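PDB 6XI3: large adhesion protein (Lap) involved in biofilm formation from Marinobacter hydrocarbonoclasticus, which is a bacterial RTX adhesin whose tandem Ig-like repeats, with calcium between them, extend it toward its target, probably helping biofilms form. Local coordinates for residues 246-260 / 287-301. Sequence-based numbering, arbitrary orientation.
Sequences DVALNSQVDLTVTDS and LVDGNLTVEATAQDR. With CA (calcium ion), chain B; CA (calcium ion), chain D.
Turned away from its own backbone N (chi1 -157°), CG of Asp246 brings its carboxylate to the guanidinium of Arg301, whose chain is extended from CG to NE, at one end of an antiparallel strand pair, central in one sheet of an Ig-like beta-sandwich. Arg301 NH1 donates to Asp246 OD1 at 3.2 Å; OD1 lies at the guanidinium edge, in its plane, while NH1 meets OD1 on the anti side, tilted 25° out of the carboxylate plane. The other oxygen, Asp246 OD2, binds calcium at 2.3 Å together with Asp192, Asp218, Thr220 and Asn302, so the salt bridge probably helps fix the rotation of a metal ligand at the junction with the preceding domain. Between the ends, Asp254, Thr256 and Thr258 form hydrogen-bonded pairs with Thr297, Glu295 and Thr293. On the inner face, CG1 of Val257 packs 3.7 Å from CD1 of Leu287, their side chains crossing at about a right angle, while Ala296 and Val294 press on strand 223-232. A water bridges Thr256 OG1, Thr258 OG1 and Thr293 O on the outer face. At the far end Asp289 OD2 binds the next calcium while its OD1 accepts from Ala316 N, and the neighbouring Val288 N donates almost straight (165°) to Asp259 OD2 at 2.8 Å, while Asp259 OD1 accepts from Asn263 N.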
ATOM      1  N   ASP A 246      -5.659  -5.127   2.622  1.00 26.86           N
ATOM      2  CA  ASP A 246      -4.958  -4.079   1.847  1.00 26.50           C
ATOM      3  C   ASP A 246      -4.041  -3.254   2.762  1.00 27.09           C
ATOM      4  O   ASP A 246      -3.807  -2.057   2.464  1.00 26.12           O
ATOM      5  CB  ASP A 246      -5.913  -3.161   1.077  1.00 27.91           C
ATOM      6  CG  ASP A 246      -5.184  -2.501  -0.089  1.00 28.03           C
ATOM      7  OD1 ASP A 246      -4.222  -3.126  -0.578  1.00 28.41           O
ATOM      8  OD2 ASP A 246      -5.507  -1.332  -0.432  1.00 26.32           O
ATOM      9  N   VAL A 247      -3.499  -3.864   3.818  1.00 25.14           N
ATOM     10  CA  VAL A 247      -2.466  -3.191   4.648  1.00 25.46           C
ATOM     11  C   VAL A 247      -1.135  -3.915   4.446  1.00 23.46           C
ATOM     12  O   VAL A 247      -1.078  -5.161   4.659  1.00 24.63           O
ATOM     13  CB  VAL A 247      -2.899  -3.120   6.119  1.00 25.00           C
ATOM     14  CG1 VAL A 247      -1.801  -2.591   7.019  1.00 26.43           C
ATOM     15  CG2 VAL A 247      -4.147  -2.268   6.248  1.00 23.45           C
ATOM     16  N   ALA A 248      -0.118  -3.145   4.051  1.00 26.98           N
ATOM     17  CA  ALA A 248       1.206  -3.670   3.644  1.00 28.66           C
ATOM     18  C   ALA A 248       1.887  -4.328   4.844  1.00 30.40           C
ATOM     19  O   ALA A 248       1.677  -3.878   5.989  1.00 25.64           O
ATOM     20  CB  ALA A 248       2.074  -2.590   3.036  1.00 28.14           C
ATOM     21  N   LEU A 249       2.706  -5.337   4.537  1.00 31.56           N
ATOM     22  CA  LEU A 249       3.586  -6.069   5.471  1.00 30.34           C
ATOM     23  C   LEU A 249       4.364  -5.043   6.287  1.00 30.88           C
ATOM     24  O   LEU A 249       4.843  -4.080   5.675  1.00 29.83           O
ATOM     25  CB  LEU A 249       4.519  -6.946   4.632  1.00 32.05           C
ATOM     26  CG  LEU A 249       5.579  -7.720   5.399  1.00 32.38           C
ATOM     27  CD1 LEU A 249       4.906  -8.753   6.269  1.00 32.98           C
ATOM     28  CD2 LEU A 249       6.573  -8.373   4.437  1.00 35.62           C
ATOM     29  N   ASN A 250       4.435  -5.236   7.612  1.00 28.60           N
ATOM     30  CA  ASN A 250       5.217  -4.403   8.564  1.00 30.54           C
ATOM     31  C   ASN A 250       4.594  -3.033   8.788  1.00 27.97           C
ATOM     32  O   ASN A 250       5.205  -2.247   9.533  1.00 30.79           O
ATOM     33  CB  ASN A 250       6.669  -4.227   8.099  1.00 34.63           C
ATOM     34  CG  ASN A 250       7.381  -5.558   8.071  1.00 39.32           C
ATOM     35  OD1 ASN A 250       6.961  -6.499   8.744  1.00 45.69           O
ATOM     36  ND2 ASN A 250       8.443  -5.659   7.293  1.00 47.60           N
ATOM     37  N   SER A 251       3.418  -2.742   8.232  1.00 26.26           N
ATOM     38  CA  SER A 251       2.705  -1.479   8.561  1.00 24.22           C
ATOM     39  C   SER A 251       2.451  -1.434  10.073  1.00 23.30           C
ATOM     40  O   SER A 251       2.188  -2.473  10.687  1.00 26.29           O
ATOM     41  CB  SER A 251       1.411  -1.310   7.813  1.00 22.76           C
ATOM     42  OG  SER A 251       1.647  -1.407   6.440  1.00 27.61           O
ATOM     43  N   GLN A 252       2.503  -0.237  10.628  1.00 22.80           N
ATOM     44  CA  GLN A 252       2.277   0.004  12.065  1.00 22.38           C
ATOM     45  C   GLN A 252       0.775   0.096  12.321  1.00 23.48           C
ATOM     46  O   GLN A 252       0.065   0.777  11.543  1.00 25.66           O
ATOM     47  CB  GLN A 252       2.956   1.315  12.467  1.00 25.00           C
ATOM     48  CG  GLN A 252       2.774   1.660  13.938  1.00 28.75           C
ATOM     49  CD  GLN A 252       3.651   2.819  14.353  1.00 34.23           C
ATOM     50  OE1 GLN A 252       4.798   2.928  13.948  1.00 41.77           O
ATOM     51  NE2 GLN A 252       3.139   3.666  15.221  1.00 36.71           N
ATOM     52  N   VAL A 253       0.334  -0.531  13.397  1.00 22.52           N
ATOM     53  CA  VAL A 253      -1.024  -0.413  13.967  1.00 23.09           C
ATOM     54  C   VAL A 253      -0.852   0.384  15.252  1.00 21.94           C
ATOM     55  O   VAL A 253      -0.078  -0.055  16.114  1.00 21.89           O
ATOM     56  CB  VAL A 253      -1.631  -1.794  14.231  1.00 23.45           C
ATOM     57  CG1 VAL A 253      -3.056  -1.702  14.768  1.00 22.58           C
ATOM     58  CG2 VAL A 253      -1.577  -2.641  12.967  1.00 26.03           C
ATOM     59  N   ASP A 254      -1.580   1.478  15.384  1.00 21.25           N
ATOM     60  CA  ASP A 254      -1.618   2.308  16.605  1.00 23.03           C
ATOM     61  C   ASP A 254      -2.895   1.952  17.335  1.00 24.18           C
ATOM     62  O   ASP A 254      -3.961   1.945  16.669  1.00 25.50           O
ATOM     63  CB  ASP A 254      -1.591   3.789  16.266  1.00 25.83           C
ATOM     64  CG  ASP A 254      -0.280   4.184  15.613  1.00 34.96           C
ATOM     65  OD1 ASP A 254       0.781   3.572  15.960  1.00 33.22           O
ATOM     66  OD2 ASP A 254      -0.341   5.089  14.773  1.00 44.12           O
ATOM     67  N   LEU A 255      -2.769   1.627  18.620  1.00 22.07           N
ATOM     68  CA  LEU A 255      -3.908   1.198  19.437  1.00 24.02           C
ATOM     69  C   LEU A 255      -4.049   2.173  20.587  1.00 24.44           C
ATOM     70  O   LEU A 255      -3.039   2.746  21.007  1.00 21.47           O
ATOM     71  CB  LEU A 255      -3.711  -0.227  19.941  1.00 24.98           C
ATOM     72  CG  LEU A 255      -3.632  -1.288  18.845  1.00 25.23           C
ATOM     73  CD1 LEU A 255      -2.212  -1.751  18.674  1.00 27.72           C
ATOM     74  CD2 LEU A 255      -4.522  -2.458  19.163  1.00 28.00           C
ATOM     75  N   THR A 256      -5.278   2.360  21.047  1.00 24.26           N
ATOM     76  CA  THR A 256      -5.531   3.126  22.287  1.00 25.19           C
ATOM     77  C   THR A 256      -6.494   2.288  23.099  1.00 24.68           C
ATOM     78  O   THR A 256      -7.301   1.560  22.464  1.00 23.72           O
ATOM     79  CB  THR A 256      -6.080   4.541  22.049  1.00 25.53           C
ATOM     80  OG1 THR A 256      -7.350   4.373  21.422  1.00 25.93           O
ATOM     81  CG2 THR A 256      -5.156   5.405  21.230  1.00 27.21           C
ATOM     82  N   VAL A 257      -6.268   2.277  24.414  1.00 25.55           N
ATOM     83  CA  VAL A 257      -7.177   1.642  25.400  1.00 24.26           C
ATOM     84  C   VAL A 257      -7.656   2.756  26.325  1.00 26.01           C
ATOM     85  O   VAL A 257      -6.805   3.388  26.980  1.00 26.58           O
ATOM     86  CB  VAL A 257      -6.502   0.517  26.207  1.00 23.75           C
ATOM     87  CG1 VAL A 257      -7.528  -0.226  27.037  1.00 24.78           C
ATOM     88  CG2 VAL A 257      -5.729  -0.449  25.336  1.00 24.36           C
ATOM     89  N   THR A 258      -8.973   2.935  26.393  1.00 24.11           N
ATOM     90  CA  THR A 258      -9.616   4.070  27.087  1.00 25.33           C
ATOM     91  C   THR A 258     -10.500   3.485  28.190  1.00 23.61           C
ATOM     92  O   THR A 258     -11.274   2.555  27.912  1.00 24.47           O
ATOM     93  CB  THR A 258     -10.329   4.998  26.092  1.00 25.84           C
ATOM     94  OG1 THR A 258      -9.423   5.385  25.047  1.00 25.46           O
ATOM     95  CG2 THR A 258     -10.838   6.264  26.754  1.00 28.06           C
ATOM     96  N   ASP A 259     -10.349   4.008  29.393  1.00 26.08           N
ATOM     97  CA  ASP A 259     -11.073   3.509  30.579  1.00 27.91           C
ATOM     98  C   ASP A 259     -12.289   4.415  30.814  1.00 31.55           C
ATOM     99  O   ASP A 259     -12.503   5.329  30.023  1.00 27.86           O
ATOM    100  CB  ASP A 259     -10.132   3.379  31.773  1.00 30.00           C
ATOM    101  CG  ASP A 259      -9.756   4.667  32.509  1.00 30.30           C
ATOM    102  OD1 ASP A 259     -10.240   5.763  32.142  1.00 31.01           O
ATOM    103  OD2 ASP A 259      -8.923   4.557  33.398  1.00 29.44           O
ATOM    104  N   SER A 260     -13.048   4.101  31.859  1.00 32.18           N
ATOM    105  CA  SER A 260     -14.358   4.709  32.204  1.00 37.52           C
ATOM    106  C   SER A 260     -14.172   6.133  32.751  1.00 40.49           C
ATOM    107  O   SER A 260     -15.175   6.837  32.864  1.00 46.03           O
ATOM    108  CB  SER A 260     -15.083   3.829  33.194  1.00 36.55           C
ATOM    109  OG  SER A 260     -14.316   3.602  34.378  1.00 35.96           O
ATOM    110  N   LEU A 287      -4.992   2.197  34.299  1.00 27.99           N
ATOM    111  CA  LEU A 287      -6.434   2.413  34.024  1.00 24.87           C
ATOM    112  C   LEU A 287      -7.288   1.966  35.215  1.00 25.57           C
ATOM    113  O   LEU A 287      -6.868   1.124  35.994  1.00 23.37           O
ATOM    114  CB  LEU A 287      -6.830   1.655  32.767  1.00 26.23           C
ATOM    115  CG  LEU A 287      -6.033   2.035  31.522  1.00 28.18           C
ATOM    116  CD1 LEU A 287      -6.560   1.272  30.328  1.00 27.92           C
ATOM    117  CD2 LEU A 287      -6.080   3.543  31.260  1.00 28.95           C
ATOM    118  N   VAL A 288      -8.480   2.524  35.330  1.00 27.87           N
ATOM    119  CA  VAL A 288      -9.369   2.214  36.475  1.00 28.91           C
ATOM    120  C   VAL A 288     -10.360   1.167  36.002  1.00 28.30           C
ATOM    121  O   VAL A 288     -10.592   1.062  34.769  1.00 27.52           O
ATOM    122  CB  VAL A 288     -10.072   3.482  36.992  1.00 31.65           C
ATOM    123  CG1 VAL A 288      -9.055   4.509  37.470  1.00 31.15           C
ATOM    124  CG2 VAL A 288     -11.012   4.093  35.953  1.00 34.29           C
ATOM    125  N   ASP A 289     -11.036   0.539  36.959  1.00 23.84           N
ATOM    126  CA  ASP A 289     -12.008  -0.528  36.678  1.00 25.91           C
ATOM    127  C   ASP A 289     -13.206   0.024  35.905  1.00 25.88           C
ATOM    128  O   ASP A 289     -13.537   1.231  36.044  1.00 26.92           O
ATOM    129  CB  ASP A 289     -12.428  -1.223  37.966  1.00 26.41           C
ATOM    130  CG  ASP A 289     -11.350  -2.141  38.532  1.00 27.07           C
ATOM    131  OD1 ASP A 289     -10.199  -2.236  37.924  1.00 24.36           O
ATOM    132  OD2 ASP A 289     -11.677  -2.808  39.525  1.00 26.98           O
ATOM    133  N   GLY A 290     -13.870  -0.870  35.177  1.00 25.70           N
ATOM    134  CA  GLY A 290     -15.073  -0.561  34.387  1.00 25.99           C
ATOM    135  C   GLY A 290     -14.853  -0.918  32.924  1.00 27.27           C
ATOM    136  O   GLY A 290     -13.904  -1.685  32.619  1.00 25.70           O
ATOM    137  N   ASN A 291     -15.702  -0.392  32.053  1.00 26.98           N
ATOM    138  CA  ASN A 291     -15.631  -0.614  30.587  1.00 28.29           C
ATOM    139  C   ASN A 291     -14.291  -0.093  30.060  1.00 26.68           C
ATOM    140  O   ASN A 291     -13.768   0.961  30.544  1.00 23.81           O
ATOM    141  CB  ASN A 291     -16.799   0.052  29.845  1.00 30.86           C
ATOM    142  CG  ASN A 291     -18.139  -0.573  30.179  1.00 38.11           C
ATOM    143  OD1 ASN A 291     -18.203  -1.673  30.731  1.00 41.44           O
ATOM    144  ND2 ASN A 291     -19.213   0.121  29.840  1.00 37.71           N
ATOM    145  N   LEU A 292     -13.750  -0.818  29.089  1.00 25.90           N
ATOM    146  CA  LEU A 292     -12.598  -0.370  28.279  1.00 27.43           C
ATOM    147  C   LEU A 292     -13.088  -0.235  26.845  1.00 26.62           C
ATOM    148  O   LEU A 292     -13.914  -1.081  26.441  1.00 26.64           O
ATOM    149  CB  LEU A 292     -11.496  -1.425  28.335  1.00 27.38           C
ATOM    150  CG  LEU A 292     -10.857  -1.638  29.691  1.00 27.15           C
ATOM    151  CD1 LEU A 292      -9.683  -2.574  29.553  1.00 26.63           C
ATOM    152  CD2 LEU A 292     -10.408  -0.327  30.332  1.00 29.05           C
ATOM    153  N   THR A 293     -12.582   0.756  26.127  1.00 24.92           N
ATOM    154  CA  THR A 293     -12.713   0.838  24.665  1.00 26.14           C
ATOM    155  C   THR A 293     -11.321   0.807  24.058  1.00 26.42           C
ATOM    156  O   THR A 293     -10.472   1.658  24.409  1.00 27.37           O
ATOM    157  CB  THR A 293     -13.537   2.045  24.224  1.00 30.91           C
ATOM    158  OG1 THR A 293     -14.784   1.943  24.915  1.00 36.18           O
ATOM    159  CG2 THR A 293     -13.786   2.040  22.735  1.00 32.44           C
ATOM    160  N   VAL A 294     -11.148  -0.144  23.143  1.00 25.22           N
ATOM    161  CA  VAL A 294      -9.901  -0.347  22.388  1.00 25.58           C
ATOM    162  C   VAL A 294     -10.177   0.122  20.973  1.00 27.14           C
ATOM    163  O   VAL A 294     -11.159  -0.346  20.366  1.00 29.03           O
ATOM    164  CB  VAL A 294      -9.467  -1.822  22.415  1.00 26.18           C
ATOM    165  CG1 VAL A 294      -8.250  -2.050  21.525  1.00 23.85           C
ATOM    166  CG2 VAL A 294      -9.210  -2.267  23.841  1.00 25.42           C
ATOM    167  N   GLU A 295      -9.325   1.009  20.479  1.00 27.83           N
ATOM    168  CA  GLU A 295      -9.338   1.416  19.068  1.00 28.16           C
ATOM    169  C   GLU A 295      -7.991   1.078  18.440  1.00 27.45           C
ATOM    170  O   GLU A 295      -6.964   1.203  19.141  1.00 24.69           O
ATOM    171  CB  GLU A 295      -9.611   2.905  18.941  1.00 32.90           C
ATOM    172  CG  GLU A 295      -9.444   3.362  17.495  1.00 44.02           C
ATOM    173  CD  GLU A 295     -10.548   4.265  17.014  1.00 50.65           C
ATOM    174  OE1 GLU A 295     -10.501   5.451  17.387  1.00 57.97           O
ATOM    175  OE2 GLU A 295     -11.461   3.765  16.303  1.00 59.03           O
ATOM    176  N   ALA A 296      -8.026   0.637  17.179  1.00 26.21           N
ATOM    177  CA  ALA A 296      -6.847   0.288  16.360  1.00 26.31           C
ATOM    178  C   ALA A 296      -6.972   1.022  15.020  1.00 24.16           C
ATOM    179  O   ALA A 296      -8.077   1.041  14.477  1.00 23.77           O
ATOM    180  CB  ALA A 296      -6.778  -1.204  16.169  1.00 24.75           C
ATOM    181  N   THR A 297      -5.871   1.569  14.520  1.00 23.05           N
ATOM    182  CA  THR A 297      -5.797   2.315  13.253  1.00 23.04           C
ATOM    183  C   THR A 297      -4.500   1.936  12.535  1.00 23.95           C
ATOM    184  O   THR A 297      -3.432   1.827  13.192  1.00 21.92           O
ATOM    185  CB  THR A 297      -5.834   3.826  13.509  1.00 26.79           C
ATOM    186  OG1 THR A 297      -7.008   4.133  14.257  1.00 31.22           O
ATOM    187  CG2 THR A 297      -5.827   4.649  12.244  1.00 28.99           C
ATOM    188  N   ALA A 298      -4.597   1.724  11.241  1.00 22.34           N
ATOM    189  CA  ALA A 298      -3.450   1.514  10.341  1.00 24.17           C
ATOM    190  C   ALA A 298      -3.709   2.324   9.081  1.00 25.96           C
ATOM    191  O   ALA A 298      -4.772   2.975   8.997  1.00 26.81           O
ATOM    192  CB  ALA A 298      -3.303   0.045  10.041  1.00 25.25           C
ATOM    193  N   GLN A 299      -2.789   2.255   8.141  1.00 24.03           N
ATOM    194  CA  GLN A 299      -2.897   2.959   6.856  1.00 27.04           C
ATOM    195  C   GLN A 299      -2.887   1.899   5.748  1.00 24.94           C
ATOM    196  O   GLN A 299      -1.953   1.062   5.737  1.00 25.36           O
ATOM    197  CB  GLN A 299      -1.753   3.968   6.688  1.00 31.14           C
ATOM    198  CG  GLN A 299      -1.866   4.637   5.330  1.00 39.69           C
ATOM    199  CD  GLN A 299      -1.104   5.917   5.134  1.00 44.99           C
ATOM    200  OE1 GLN A 299      -0.092   5.930   4.434  1.00 42.24           O
ATOM    201  NE2 GLN A 299      -1.630   6.996   5.691  1.00 41.90           N
ATOM    202  N   ASP A 300      -3.892   1.903   4.874  1.00 23.36           N
ATOM    203  CA  ASP A 300      -3.977   0.908   3.766  1.00 23.66           C
ATOM    204  C   ASP A 300      -3.032   1.346   2.646  1.00 20.92           C
ATOM    205  O   ASP A 300      -2.417   2.368   2.758  1.00 21.60           O
ATOM    206  CB  ASP A 300      -5.420   0.679   3.318  1.00 24.18           C
ATOM    207  CG  ASP A 300      -6.090   1.745   2.460  1.00 25.75           C
ATOM    208  OD1 ASP A 300      -5.401   2.661   1.959  1.00 26.12           O
ATOM    209  OD2 ASP A 300      -7.325   1.644   2.321  1.00 24.70           O
ATOM    210  N   ARG A 301      -2.916   0.551   1.610  1.00 24.17           N
ATOM    211  CA  ARG A 301      -1.937   0.796   0.527  1.00 24.58           C
ATOM    212  C   ARG A 301      -2.287   2.037  -0.301  1.00 25.27           C
ATOM    213  O   ARG A 301      -1.402   2.512  -1.024  1.00 24.92           O
ATOM    214  CB  ARG A 301      -1.895  -0.449  -0.346  1.00 23.47           C
ATOM    215  CG  ARG A 301      -1.171  -1.611   0.304  1.00 24.25           C
ATOM    216  CD  ARG A 301      -0.730  -2.629  -0.741  1.00 24.78           C
ATOM    217  NE  ARG A 301       0.003  -3.759  -0.166  1.00 25.78           N
ATOM    218  CZ  ARG A 301      -0.551  -4.863   0.322  1.00 25.43           C
ATOM    219  NH1 ARG A 301      -1.861  -5.037   0.298  1.00 27.69           N
ATOM    220  NH2 ARG A 301       0.212  -5.829   0.780  1.00 25.79           N
TER
HETATM  221 CA    CA B 501     -13.649  -3.579  40.446  1.00 27.43          CA
HETATM  222 CA    CA D 503      -6.950  -0.408  -1.917  1.00 24.99          CA
HETATM  223  O   HOH W   1      -0.616  -0.326   3.819  1.00 21.75           O
HETATM  224  O   HOH W   2       2.999  -5.515   1.327  1.00 30.24           O
HETATM  225  O   HOH W   3      -0.240   1.736   9.028  1.00 21.30           O
HETATM  226  O   HOH W   4      -6.220   3.920  16.873  1.00 37.45           O
HETATM  227  O   HOH W   5      -9.502   3.684  22.980  1.00 25.70           O
HETATM  228  O   HOH W   6     -12.813   1.684  33.142  1.00 26.01           O
HETATM  229  O   HOH W   7      -8.021   0.888  -0.248  1.00 25.67           O
HETATM  230  O   HOH W   8     -15.547  -4.383  41.655  1.00 24.71           O